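DNA repair protein RECN (Deinococcus radiodurans, PDB 4ABY) probably acts in the recombinational repair of damaged DNA, binding and hydrolysing ATP through its SMC-like head domain. Local coordinates at residues 42-48 with 99-105; 39-43 with 55-60; 115-119 with 138-144; 49-53 with 373-379; 314-320 with 347-351. All coordinates share one frame. Numbering follows the deposited sequence.

Interaction 1: residues 42-48 with 99-105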
# COMPACT_ATOMS: atom_id res chain seq x y z
N ARG A 42 -13.68 -12.48 2.95
CA ARG A 42 -15.03 -11.97 2.80
C ARG A 42 -15.11 -10.52 3.24
O ARG A 42 -14.34 -10.07 4.09
CB ARG A 42 -16.00 -12.83 3.62
CG ARG A 42 -17.47 -12.55 3.39
CD ARG A 42 -18.33 -13.60 4.09
NE ARG A 42 -19.72 -13.17 4.21
CZ ARG A 42 -20.67 -13.41 3.31
NH1 ARG A 42 -20.37 -14.08 2.19
NH2 ARG A 42 -21.91 -12.98 3.51
N LEU A 43 -16.05 -9.78 2.66
CA LEU A 43 -16.20 -8.37 2.95
C LEU A 43 -17.68 -8.03 2.97
O LEU A 43 -18.39 -8.28 2.00
CB LEU A 43 -15.49 -7.54 1.87
CG LEU A 43 -15.51 -6.01 2.00
CD1 LEU A 43 -14.87 -5.57 3.31
CD2 LEU A 43 -14.79 -5.39 0.82
N GLU A 44 -18.14 -7.46 4.08
CA GLU A 44 -19.54 -7.11 4.21
C GLU A 44 -19.70 -5.61 4.39
O GLU A 44 -19.19 -5.04 5.34
CB GLU A 44 -20.18 -7.85 5.38
CG GLU A 44 -20.18 -9.35 5.25
CD GLU A 44 -20.84 -10.03 6.43
OE1 GLU A 44 -21.39 -9.31 7.29
OE2 GLU A 44 -20.82 -11.28 6.49
N ILE A 45 -20.43 -4.98 3.48
CA ILE A 45 -20.64 -3.55 3.55
C ILE A 45 -22.13 -3.26 3.62
O ILE A 45 -22.90 -3.78 2.83
CB ILE A 45 -20.04 -2.83 2.32
CG1 ILE A 45 -18.53 -3.10 2.23
CG2 ILE A 45 -20.30 -1.34 2.40
CD1 ILE A 45 -17.91 -2.59 0.95
N ARG A 46 -22.53 -2.42 4.57
CA ARG A 46 -23.93 -2.06 4.70
C ARG A 46 -24.09 -0.54 4.77
O ARG A 46 -23.41 0.13 5.54
CB ARG A 46 -24.55 -2.74 5.92
CG ARG A 46 -26.07 -2.61 6.00
CD ARG A 46 -26.60 -3.23 7.29
NE ARG A 46 -25.92 -2.70 8.47
CZ ARG A 46 -26.27 -1.59 9.11
NH1 ARG A 46 -27.31 -0.89 8.70
NH2 ARG A 46 -25.59 -1.19 10.18
N ASN A 47 -24.99 -0.02 3.94
CA ASN A 47 -25.28 1.41 3.89
C ASN A 47 -24.06 2.28 3.68
O ASN A 47 -23.90 3.29 4.36
CB ASN A 47 -26.04 1.84 5.14
CG ASN A 47 -27.44 1.28 5.20
OD1 ASN A 47 -28.03 0.96 4.17
ND2 ASN A 47 -27.99 1.17 6.40
N LEU A 48 -23.20 1.89 2.74
CA LEU A 48 -22.06 2.72 2.37
C LEU A 48 -22.23 3.25 0.95
O LEU A 48 -22.22 2.49 -0.02
CB LEU A 48 -20.75 1.94 2.50
CG LEU A 48 -19.43 2.70 2.39
CD1 LEU A 48 -18.31 1.88 2.98
CD2 LEU A 48 -19.11 3.10 0.96
N GLU A 99 -26.76 4.78 9.71
CA GLU A 99 -25.44 4.27 10.04
C GLU A 99 -24.96 3.19 9.09
O GLU A 99 -25.75 2.43 8.53
CB GLU A 99 -25.42 3.75 11.47
CG GLU A 99 -26.13 2.44 11.66
CD GLU A 99 -26.07 1.98 13.10
OE1 GLU A 99 -26.12 2.85 13.99
OE2 GLU A 99 -25.98 0.76 13.34
N LEU A 100 -23.64 3.12 8.91
CA LEU A 100 -23.03 2.12 8.05
C LEU A 100 -22.19 1.15 8.85
O LEU A 100 -21.79 1.43 9.98
CB LEU A 100 -22.19 2.78 6.95
CG LEU A 100 -20.88 3.50 7.28
CD1 LEU A 100 -19.78 2.53 7.66
CD2 LEU A 100 -20.45 4.31 6.07
N LEU A 101 -21.90 -0.00 8.25
CA LEU A 101 -21.12 -1.03 8.91
C LEU A 101 -20.21 -1.71 7.90
O LEU A 101 -20.64 -2.03 6.79
CB LEU A 101 -22.04 -2.08 9.53
CG LEU A 101 -21.36 -3.34 10.06
CD1 LEU A 101 -20.85 -3.11 11.47
CD2 LEU A 101 -22.33 -4.49 10.03
N VAL A 102 -18.96 -1.94 8.28
CA VAL A 102 -18.02 -2.64 7.42
C VAL A 102 -17.36 -3.78 8.16
O VAL A 102 -16.56 -3.56 9.06
CB VAL A 102 -16.92 -1.70 6.91
CG1 VAL A 102 -15.98 -2.44 5.99
CG2 VAL A 102 -17.54 -0.50 6.20
N THR A 103 -17.70 -5.01 7.79
CA THR A 103 -17.10 -6.19 8.41
C THR A 103 -16.17 -6.90 7.42
O THR A 103 -16.52 -7.08 6.26
CB THR A 103 -18.18 -7.17 8.90
OG1 THR A 103 -19.24 -6.45 9.55
CG2 THR A 103 -17.59 -8.18 9.88
N GLY A 104 -14.99 -7.28 7.89
CA GLY A 104 -14.04 -8.01 7.07
C GLY A 104 -13.57 -9.30 7.72
O GLY A 104 -13.30 -9.32 8.92
N PHE A 105 -13.47 -10.36 6.93
CA PHE A 105 -13.05 -11.66 7.46
C PHE A 105 -11.79 -12.19 6.79
O PHE A 105 -11.72 -12.30 5.57
CB PHE A 105 -14.18 -12.68 7.29
CG PHE A 105 -15.47 -12.27 7.91
CD1 PHE A 105 -16.29 -11.35 7.28
CD2 PHE A 105 -15.86 -12.78 9.14
CE1 PHE A 105 -17.49 -10.96 7.84
CE2 PHE A 105 -17.06 -12.39 9.71
CZ PHE A 105 -17.87 -11.48 9.06
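Neighbouring antiparallel strands present two differently shaped faces, as 42-48 and 99-105 do in the SMC-like head. Six backbone hydrogen bonds join R42 with F105, E44 with T103, and R46 with L101. On the face of L43, I45 and V102, turned toward helix 69-83, bumps are low: L43 CD1 lies 4.3 Å from V102 CG1. G104, opposite L43, offers no side chain, and L40 CD1 settles 4.1 Å from G104 CA in the dip. Past the corner at N47, L48 rests against two neighbours, its CG 4.1 Å from L100 CD2 and its CD1 4.1 Å from V102 CG2. The other face carries larger shapes. The F105 ring nestles beside R42, with CD1 4.0 Å from R42 CB, while R46 bends over L101, NH2 reaching 3.7 Å from L101 CB. R46 also makes a long ion pair with E99, whose firmer partner is R120. Beyond it, N47 ND2 donates a weak hydrogen bond to E99 O at 3.3 Å.

Interaction 2: residues 39-43 with 55-60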
# COMPACT_ATOMS: atom_id res chain seq x y z
N ARG A 39 -5.47 -14.27 3.56
CA ARG A 39 -6.07 -13.20 2.78
C ARG A 39 -7.40 -12.73 3.35
O ARG A 39 -7.96 -13.36 4.24
CB ARG A 39 -6.29 -13.64 1.34
CG ARG A 39 -7.24 -14.81 1.19
CD ARG A 39 -7.78 -14.90 -0.22
NE ARG A 39 -8.26 -16.25 -0.52
CZ ARG A 39 -9.49 -16.68 -0.27
NH1 ARG A 39 -10.38 -15.86 0.29
NH2 ARG A 39 -9.84 -17.92 -0.57
N LEU A 40 -7.90 -11.62 2.83
CA LEU A 40 -9.25 -11.16 3.13
C LEU A 40 -10.23 -12.04 2.36
O LEU A 40 -10.35 -11.94 1.14
CB LEU A 40 -9.41 -9.70 2.73
CG LEU A 40 -10.81 -9.08 2.87
CD1 LEU A 40 -11.25 -9.06 4.32
CD2 LEU A 40 -10.82 -7.68 2.29
N SER A 41 -10.92 -12.92 3.08
CA SER A 41 -11.79 -13.92 2.47
C SER A 41 -13.16 -13.36 2.10
O SER A 41 -13.75 -13.73 1.08
CB SER A 41 -11.98 -15.11 3.41
OG SER A 41 -10.74 -15.68 3.79
N ARG A 42 -13.68 -12.48 2.95
CA ARG A 42 -15.03 -11.97 2.80
C ARG A 42 -15.11 -10.52 3.24
O ARG A 42 -14.34 -10.07 4.09
CB ARG A 42 -16.00 -12.83 3.62
CG ARG A 42 -17.47 -12.55 3.39
CD ARG A 42 -18.33 -13.60 4.09
NE ARG A 42 -19.72 -13.17 4.21
CZ ARG A 42 -20.67 -13.41 3.31
NH1 ARG A 42 -20.37 -14.08 2.19
NH2 ARG A 42 -21.91 -12.98 3.51
N LEU A 43 -16.05 -9.78 2.66
CA LEU A 43 -16.20 -8.37 2.95
C LEU A 43 -17.68 -8.03 2.97
O LEU A 43 -18.39 -8.28 2.00
CB LEU A 43 -15.49 -7.54 1.87
CG LEU A 43 -15.51 -6.01 2.00
CD1 LEU A 43 -14.87 -5.57 3.31
CD2 LEU A 43 -14.79 -5.39 0.82
N GLU A 55 -22.43 -8.39 0.22
CA GLU A 55 -21.66 -9.47 0.80
C GLU A 55 -20.78 -10.06 -0.28
O GLU A 55 -21.27 -10.67 -1.22
CB GLU A 55 -22.57 -10.52 1.42
CG GLU A 55 -23.27 -10.02 2.67
CD GLU A 55 -24.40 -10.92 3.12
OE1 GLU A 55 -24.98 -11.62 2.26
OE2 GLU A 55 -24.69 -10.92 4.34
N LEU A 56 -19.48 -9.86 -0.16
CA LEU A 56 -18.57 -10.24 -1.22
C LEU A 56 -17.58 -11.30 -0.79
O LEU A 56 -16.72 -11.05 0.06
CB LEU A 56 -17.83 -9.01 -1.76
CG LEU A 56 -16.80 -9.30 -2.85
CD1 LEU A 56 -17.48 -9.74 -4.14
CD2 LEU A 56 -15.92 -8.08 -3.11
N GLU A 57 -17.72 -12.48 -1.36
CA GLU A 57 -16.72 -13.52 -1.19
C GLU A 57 -15.63 -13.27 -2.21
O GLU A 57 -15.74 -13.68 -3.37
CB GLU A 57 -17.34 -14.90 -1.42
CG GLU A 57 -16.65 -16.03 -0.69
CD GLU A 57 -17.37 -16.41 0.58
OE1 GLU A 57 -18.56 -16.79 0.49
OE2 GLU A 57 -16.76 -16.34 1.67
N LEU A 58 -14.58 -12.57 -1.80
CA LEU A 58 -13.46 -12.35 -2.69
C LEU A 58 -12.22 -12.98 -2.11
O LEU A 58 -11.95 -12.85 -0.91
CB LEU A 58 -13.23 -10.85 -2.93
CG LEU A 58 -12.29 -10.07 -2.00
CD1 LEU A 58 -12.02 -8.71 -2.59
CD2 LEU A 58 -12.86 -9.94 -0.60
N GLY A 59 -11.47 -13.69 -2.94
CA GLY A 59 -10.22 -14.28 -2.48
C GLY A 59 -9.29 -14.54 -3.63
O GLY A 59 -9.70 -14.47 -4.78
N GLY A 60 -8.03 -14.84 -3.32
CA GLY A 60 -7.11 -15.30 -4.34
C GLY A 60 -5.81 -14.52 -4.44
O GLY A 60 -5.14 -14.28 -3.44
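At the open end of the hairpin formed by strands 42-48 and 51-57, extended side chains reach across where regular pairing stops, as residues 39-43 and 55-60 illustrate. The regular pairing is brief: L43 N donates to L56 O at 3.0 Å and L56 N to L43 O at 2.9 Å, with R42 CA 3.3 Å from L56 O. R42 is nearly fully extended, its first three torsions all t, and this carries its guanidinium across the neighbouring strand to two carboxylates. R42 NH2 lies 3.6 Å from E55 OE2, and NH1 makes a long ion pair of 3.7 Å with E57 OE1; both acids meet the guanidinium at its edge, and NE is held by E44. R39 starts from a p rotamer and then extends, laying one face of its guanidinium over G59, with NH1 3.2 Å from G59 CA. A β-carbon on G59 would collide with that NH1. G60, at phi 127° and psi -132°, has a backbone shape that a side chain would jam. On the buried side, L40 and L43 share the t,p rotamer and L58 adopts p,t, so that L58 CD2 comes 4.1 Å from L40 CG and 4.3 Å from L43 CB. Since S41 and R42 both face F105 on the next strand, the hairpin strand enters the antiparallel sheet of this SMC-like head through a classic β-bulge.

Interaction 3: residues 115-119 with 138-144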
# COMPACT_ATOMS: atom_id res chain seq x y z
N ASP A 115 -10.73 -14.73 12.13
CA ASP A 115 -10.45 -13.34 12.47
C ASP A 115 -11.32 -12.37 11.69
O ASP A 115 -11.45 -12.46 10.47
CB ASP A 115 -8.97 -13.01 12.22
CG ASP A 115 -8.05 -13.79 13.12
OD1 ASP A 115 -7.86 -15.00 12.88
OD2 ASP A 115 -7.51 -13.19 14.08
N SER A 116 -11.91 -11.42 12.41
CA SER A 116 -12.72 -10.38 11.79
C SER A 116 -12.37 -9.01 12.36
O SER A 116 -11.81 -8.90 13.45
CB SER A 116 -14.21 -10.68 11.96
OG SER A 116 -14.59 -10.68 13.33
N ALA A 117 -12.68 -7.97 11.59
CA ALA A 117 -12.56 -6.60 12.06
C ALA A 117 -13.76 -5.85 11.51
O ALA A 117 -14.26 -6.18 10.45
CB ALA A 117 -11.26 -5.98 11.56
N SER A 118 -14.23 -4.85 12.24
CA SER A 118 -15.36 -4.07 11.77
C SER A 118 -15.25 -2.61 12.14
O SER A 118 -14.57 -2.24 13.10
CB SER A 118 -16.67 -4.65 12.28
OG SER A 118 -17.01 -4.12 13.55
N ARG A 119 -15.93 -1.77 11.36
CA ARG A 119 -15.99 -0.35 11.61
C ARG A 119 -17.41 0.11 11.36
O ARG A 119 -17.96 -0.10 10.28
CB ARG A 119 -15.02 0.38 10.67
CG ARG A 119 -14.91 1.88 10.89
CD ARG A 119 -14.30 2.21 12.23
NE ARG A 119 -13.91 3.62 12.30
CZ ARG A 119 -12.74 4.07 11.87
NH1 ARG A 119 -11.84 3.24 11.36
NH2 ARG A 119 -12.45 5.37 11.96
N VAL A 138 -10.11 2.58 18.12
CA VAL A 138 -9.66 2.77 16.75
C VAL A 138 -8.15 2.58 16.61
O VAL A 138 -7.67 2.02 15.62
CB VAL A 138 -10.06 4.14 16.21
CG1 VAL A 138 -9.61 4.30 14.77
CG2 VAL A 138 -11.56 4.33 16.33
N ARG A 139 -7.40 3.03 17.60
CA ARG A 139 -5.95 2.88 17.59
C ARG A 139 -5.54 1.40 17.51
O ARG A 139 -4.56 1.05 16.85
CB ARG A 139 -5.35 3.54 18.84
CG ARG A 139 -3.91 4.02 18.69
CD ARG A 139 -2.97 3.14 19.49
NE ARG A 139 -3.49 2.89 20.83
CZ ARG A 139 -3.19 1.81 21.56
NH1 ARG A 139 -2.37 0.89 21.07
NH2 ARG A 139 -3.71 1.66 22.77
N GLU A 140 -6.30 0.54 18.18
CA GLU A 140 -6.03 -0.90 18.18
C GLU A 140 -6.46 -1.56 16.88
O GLU A 140 -5.84 -2.52 16.43
CB GLU A 140 -6.71 -1.58 19.37
CG GLU A 140 -6.33 -0.98 20.70
CD GLU A 140 -6.97 -1.69 21.87
OE1 GLU A 140 -6.62 -2.87 22.12
OE2 GLU A 140 -7.82 -1.08 22.54
N LEU A 141 -7.53 -1.04 16.29
CA LEU A 141 -7.97 -1.49 14.98
C LEU A 141 -6.87 -1.21 13.97
O LEU A 141 -6.57 -2.04 13.12
CB LEU A 141 -9.26 -0.76 14.57
CG LEU A 141 -9.89 -1.10 13.22
CD1 LEU A 141 -10.22 -2.58 13.13
CD2 LEU A 141 -11.13 -0.27 13.00
N GLN A 142 -6.27 -0.03 14.08
CA GLN A 142 -5.19 0.36 13.19
C GLN A 142 -3.99 -0.56 13.30
O GLN A 142 -3.47 -1.04 12.30
CB GLN A 142 -4.75 1.79 13.50
CG GLN A 142 -5.77 2.83 13.18
CD GLN A 142 -5.35 4.19 13.65
OE1 GLN A 142 -6.07 5.18 13.45
NE2 GLN A 142 -4.18 4.27 14.28
N GLU A 143 -3.56 -0.80 14.53
CA GLU A 143 -2.38 -1.63 14.77
C GLU A 143 -2.61 -3.05 14.28
O GLU A 143 -1.68 -3.70 13.80
CB GLU A 143 -2.01 -1.62 16.25
CG GLU A 143 -1.69 -0.23 16.78
CD GLU A 143 -1.35 -0.22 18.26
OE1 GLU A 143 -1.74 -1.18 18.96
OE2 GLU A 143 -0.71 0.75 18.72
N TRP A 144 -3.84 -3.53 14.40
CA TRP A 144 -4.16 -4.89 14.00
C TRP A 144 -4.33 -5.00 12.49
O TRP A 144 -3.76 -5.89 11.86
CB TRP A 144 -5.42 -5.39 14.70
CG TRP A 144 -5.77 -6.81 14.33
CD1 TRP A 144 -5.38 -7.94 14.97
CD2 TRP A 144 -6.55 -7.23 13.21
NE1 TRP A 144 -5.88 -9.05 14.33
CE2 TRP A 144 -6.61 -8.63 13.24
CE3 TRP A 144 -7.22 -6.55 12.18
CZ2 TRP A 144 -7.30 -9.38 12.29
CZ3 TRP A 144 -7.91 -7.29 11.23
CH2 TRP A 144 -7.94 -8.69 11.29
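A helix can pack against a sheet by sending a few side chains across to one strand, and residues 115-119 against helix 138-144 are a compact example. Strand 116-122 is an inner strand of the antiparallel sheet of the SMC-like head, and helix 138-145 packs on that sheet through it, away from the predicted ATP site. The axes approach to 10.0 Å, 136° apart in direction. D115 CB lies 4.0 Å from W144 CZ2, at the edge of the indole. The CA-to-CB bond of S116 points away from the helix; S116 O is 4.4 Å from W144 CH2. A117 turns toward the helix and is the centre of the contact: its CB sits 3.6 Å from W144 CZ3 and 3.9 Å from L141 CD1, a small methyl between two larger groups. The CA-to-CB bond of S118 again points away, although S118 O approaches L141 CD2 to 4.0 Å. R119 sets out sideways and bends back through a chi2 near +60°, placing NH2 4.1 Å from V138 CG1, with the valine over one guanidinium face, and NH1 3.9 Å from L141 CD2. W144 stacks edge-to-face on W106. No hydrogen bond crosses between the segments, which implies van der Waals packing around an apolar centre, A117 with L141 and W144, while R119 N-H groups are hydrogen-bonded to G86 O and, weakly, L82 O beyond it.

Interaction 4: residues 49-53 with 373-379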
# COMPACT_ATOMS: atom_id res chain seq x y z
N ALA A 49 -22.41 4.57 0.83
CA ALA A 49 -22.53 5.22 -0.47
C ALA A 49 -23.69 4.68 -1.31
O ALA A 49 -24.85 4.91 -0.99
CB ALA A 49 -21.24 5.13 -1.24
N THR A 50 -23.35 3.96 -2.38
CA THR A 50 -24.36 3.41 -3.28
C THR A 50 -24.66 1.95 -2.96
O THR A 50 -25.22 1.23 -3.77
CB THR A 50 -23.89 3.49 -4.75
OG1 THR A 50 -22.74 2.65 -4.92
CG2 THR A 50 -23.54 4.91 -5.12
N ILE A 51 -24.27 1.53 -1.76
CA ILE A 51 -24.38 0.14 -1.37
C ILE A 51 -25.31 -0.02 -0.18
O ILE A 51 -24.99 0.41 0.93
CB ILE A 51 -23.01 -0.43 -0.99
CG1 ILE A 51 -22.06 -0.34 -2.19
CG2 ILE A 51 -23.14 -1.86 -0.52
CD1 ILE A 51 -20.63 -0.67 -1.84
N THR A 52 -26.46 -0.64 -0.41
CA THR A 52 -27.39 -0.95 0.66
C THR A 52 -26.84 -2.12 1.47
O THR A 52 -26.55 -1.99 2.66
CB THR A 52 -28.77 -1.31 0.11
OG1 THR A 52 -28.64 -2.40 -0.82
CG2 THR A 52 -29.38 -0.11 -0.61
N GLN A 53 -26.68 -3.25 0.80
CA GLN A 53 -26.18 -4.47 1.42
C GLN A 53 -25.29 -5.19 0.41
O GLN A 53 -25.72 -5.49 -0.70
CB GLN A 53 -27.34 -5.37 1.84
CG GLN A 53 -26.93 -6.57 2.68
CD GLN A 53 -26.90 -6.25 4.17
OE1 GLN A 53 -27.77 -5.55 4.68
NE2 GLN A 53 -25.89 -6.78 4.87
N GLU A 373 -33.28 -0.85 -6.49
CA GLU A 373 -33.73 -1.48 -5.25
C GLU A 373 -34.41 -0.42 -4.42
O GLU A 373 -33.75 0.43 -3.82
CB GLU A 373 -32.55 -2.05 -4.48
CG GLU A 373 -32.93 -2.65 -3.14
CD GLU A 373 -31.75 -2.77 -2.19
OE1 GLU A 373 -30.70 -3.33 -2.60
OE2 GLU A 373 -31.88 -2.32 -1.04
N ASP A 374 -35.74 -0.46 -4.37
CA ASP A 374 -36.52 0.57 -3.71
C ASP A 374 -36.39 1.89 -4.47
O ASP A 374 -36.20 2.96 -3.88
CB ASP A 374 -36.08 0.75 -2.26
CG ASP A 374 -36.84 1.86 -1.55
OD1 ASP A 374 -38.04 2.04 -1.84
OD2 ASP A 374 -36.23 2.56 -0.70
N GLY A 375 -36.49 1.82 -5.80
CA GLY A 375 -36.50 3.01 -6.63
C GLY A 375 -35.17 3.72 -6.68
O GLY A 375 -35.05 4.76 -7.31
N ARG A 376 -34.17 3.14 -6.02
CA ARG A 376 -32.82 3.70 -6.03
C ARG A 376 -31.84 2.76 -6.72
O ARG A 376 -31.84 1.55 -6.47
CB ARG A 376 -32.36 3.97 -4.60
CG ARG A 376 -33.01 5.17 -3.97
CD ARG A 376 -31.96 6.12 -3.44
NE ARG A 376 -31.70 5.92 -2.02
CZ ARG A 376 -30.67 6.45 -1.38
NH1 ARG A 376 -29.78 7.19 -2.04
NH2 ARG A 376 -30.51 6.23 -0.08
N THR A 377 -30.99 3.31 -7.58
CA THR A 377 -30.01 2.48 -8.27
C THR A 377 -28.80 2.23 -7.37
O THR A 377 -28.01 3.14 -7.09
CB THR A 377 -29.55 3.11 -9.59
OG1 THR A 377 -28.87 4.34 -9.32
CG2 THR A 377 -30.75 3.39 -10.49
N VAL A 378 -28.67 0.98 -6.92
CA VAL A 378 -27.60 0.60 -6.00
C VAL A 378 -26.54 -0.25 -6.68
O VAL A 378 -26.70 -0.65 -7.83
CB VAL A 378 -28.17 -0.14 -4.78
CG1 VAL A 378 -29.14 0.75 -4.03
CG2 VAL A 378 -28.86 -1.42 -5.22
N SER A 379 -25.46 -0.54 -5.96
CA SER A 379 -24.34 -1.28 -6.51
C SER A 379 -24.40 -2.76 -6.19
O SER A 379 -24.84 -3.17 -5.11
CB SER A 379 -23.00 -0.70 -6.05
OG SER A 379 -22.69 0.49 -6.75
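Three hydrogen bonds dominate where the turn and corner leading into strand 51-57 meet the hairpin of strands 364-373 and 376-383. S379 N donates to T50 O at 2.8 Å, and the side chains of the same two residues join as well, T50 OG1 and S379 OG lying 2.8 Å apart. Farther along, T52 OG1 donates to E373 OE1 at 2.9 Å; across the tight turn, E373 N bonds to R376 O at 2.8 Å. Around these polar points the packing is light. T52 CG2 lies 3.5 Å from V378 CG1, T50 O is 3.3 Å from V378 CA, and I51 CG1 is 4.0 Å from S379 CB. Such joints show how separate sheets of one domain are tied together: strand 51-57 borders the antiparallel sheet of the head, strand 376-383 the mixed one. I51 also packs on I75 of helix 69-83, and S379 touches A71, part of the predicted ATP-binding P-loop, so the seam lies beside the probable nucleotide site. With just one backbone bond between the segments and hydroxyls providing the others, the chemistry implies a local clasp, short and directional, that joins the sheets without merging them.

Interaction 5: residues 314-320 with 347-351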
# COMPACT_ATOMS: atom_id res chain seq x y z
N ALA A 314 5.98 -7.10 -0.40
CA ALA A 314 4.95 -6.48 0.42
C ALA A 314 5.05 -7.03 1.84
O ALA A 314 5.55 -8.13 2.06
CB ALA A 314 3.57 -6.75 -0.15
N ASP A 315 4.56 -6.25 2.81
CA ASP A 315 4.65 -6.65 4.22
C ASP A 315 3.31 -7.07 4.80
O ASP A 315 3.19 -7.27 6.01
CB ASP A 315 5.29 -5.53 5.06
CG ASP A 315 4.65 -4.17 4.83
OD1 ASP A 315 4.23 -3.88 3.69
OD2 ASP A 315 4.58 -3.38 5.80
N THR A 316 2.31 -7.21 3.94
CA THR A 316 0.98 -7.63 4.35
C THR A 316 0.38 -8.59 3.33
O THR A 316 0.69 -8.50 2.14
CB THR A 316 0.04 -6.42 4.52
OG1 THR A 316 -0.09 -5.74 3.26
CG2 THR A 316 0.58 -5.46 5.56
N PRO A 317 -0.48 -9.50 3.79
CA PRO A 317 -1.11 -10.51 2.92
C PRO A 317 -1.94 -9.88 1.81
O PRO A 317 -2.07 -10.47 0.73
CB PRO A 317 -2.01 -11.29 3.87
CG PRO A 317 -2.16 -10.43 5.08
CD PRO A 317 -0.88 -9.67 5.19
N SER A 318 -2.51 -8.71 2.07
CA SER A 318 -3.37 -8.02 1.10
C SER A 318 -2.89 -6.61 0.87
O SER A 318 -2.50 -5.92 1.81
CB SER A 318 -4.82 -7.99 1.60
OG SER A 318 -5.30 -9.30 1.83
N VAL A 319 -2.91 -6.18 -0.39
CA VAL A 319 -2.50 -4.83 -0.78
C VAL A 319 -3.51 -4.21 -1.74
O VAL A 319 -4.10 -4.90 -2.57
CB VAL A 319 -1.11 -4.83 -1.43
CG1 VAL A 319 -0.66 -3.41 -1.72
CG2 VAL A 319 -0.10 -5.55 -0.54
N VAL A 320 -3.73 -2.90 -1.59
CA VAL A 320 -4.68 -2.20 -2.44
C VAL A 320 -4.05 -1.00 -3.14
O VAL A 320 -3.39 -0.17 -2.52
CB VAL A 320 -5.90 -1.71 -1.63
CG1 VAL A 320 -6.78 -0.82 -2.49
CG2 VAL A 320 -6.69 -2.90 -1.11
N ARG A 347 0.80 -12.52 -2.91
CA ARG A 347 -0.14 -11.66 -2.21
C ARG A 347 -1.51 -11.64 -2.83
O ARG A 347 -1.71 -12.19 -3.92
CB ARG A 347 0.36 -10.22 -2.19
CG ARG A 347 0.83 -9.73 -0.84
CD ARG A 347 2.32 -9.95 -0.65
NE ARG A 347 2.66 -10.06 0.76
CZ ARG A 347 3.85 -10.48 1.17
NH1 ARG A 347 4.77 -10.79 0.27
NH2 ARG A 347 4.13 -10.57 2.47
N GLN A 348 -2.45 -11.03 -2.13
CA GLN A 348 -3.75 -10.70 -2.68
C GLN A 348 -3.69 -9.22 -2.99
O GLN A 348 -3.57 -8.40 -2.08
CB GLN A 348 -4.85 -10.97 -1.65
CG GLN A 348 -6.27 -10.70 -2.13
CD GLN A 348 -7.30 -10.85 -1.03
OE1 GLN A 348 -7.04 -10.50 0.12
NE2 GLN A 348 -8.46 -11.37 -1.38
N VAL A 349 -3.75 -8.88 -4.28
CA VAL A 349 -3.73 -7.48 -4.69
C VAL A 349 -5.10 -7.09 -5.22
O VAL A 349 -5.68 -7.77 -6.06
CB VAL A 349 -2.61 -7.19 -5.72
CG1 VAL A 349 -1.58 -8.30 -5.71
CG2 VAL A 349 -3.19 -7.01 -7.10
N LEU A 350 -5.62 -5.99 -4.69
CA LEU A 350 -6.96 -5.54 -5.04
C LEU A 350 -6.88 -4.20 -5.78
O LEU A 350 -6.49 -3.19 -5.20
CB LEU A 350 -7.80 -5.39 -3.78
CG LEU A 350 -7.92 -6.65 -2.92
CD1 LEU A 350 -8.25 -6.30 -1.47
CD2 LEU A 350 -8.97 -7.59 -3.49
N VAL A 351 -7.24 -4.21 -7.05
CA VAL A 351 -7.24 -2.98 -7.83
C VAL A 351 -8.57 -2.77 -8.55
O VAL A 351 -9.23 -3.73 -8.95
CB VAL A 351 -6.10 -2.95 -8.87
CG1 VAL A 351 -4.85 -3.61 -8.31
CG2 VAL A 351 -6.53 -3.64 -10.15
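Parallel strands linked through a helix are the building unit of P-loop ATPases, and strands 318-321 and 348-352, joined through helix 330-343, form one such β-α-β crossover. R347 leads in: its NE donates to T316 O at 2.9 Å, and its CD rests 3.5 Å from A314 CB, so the arginine holds the loop before the first strand. Q348 N then donates to P317 O at 2.9 Å and Q348 O accepts from V319 N at 2.9 Å, while S318 OG donates to Q348 OE1 at 2.7 Å; that OE1 also receives L40 N. V349 points to the other face, its CA 3.4 Å from V319 O. L350 N completes the pairing with V319 O at 2.8 Å, and its CD1 meets V320 CG2 at 3.8 Å. The pair lies deep in the mixed sheet, with strand 149-152 beside 318-321 and strand 62-67 beside 348-352; V320 and L350 face helix 69-83, whereas V349 packs on helix 330-343.

From the N terminus, residues 39-48 open two contacts. Interaction 2 closes a short hairpin loop with 55-60, and interaction 1, sharing R42 and L43, closes a longer one with 99-105, enclosing the P-loop and helix 69-83. Interaction 3 follows in series, its strand pairing beside 99-105 and bringing helix 138-145 to the antiparallel sheet. Interaction 4 leaves from 49-53 inside the hairpin, so it crosses interactions 1 and 2, and spans more than 300 residues to the edge of the mixed sheet; interactions 3 and 5 nest within its loop. Interaction 5 builds the mixed sheet's interior and touches interaction 2 through L40, L58, Q348 and L350, another link between the two sheets.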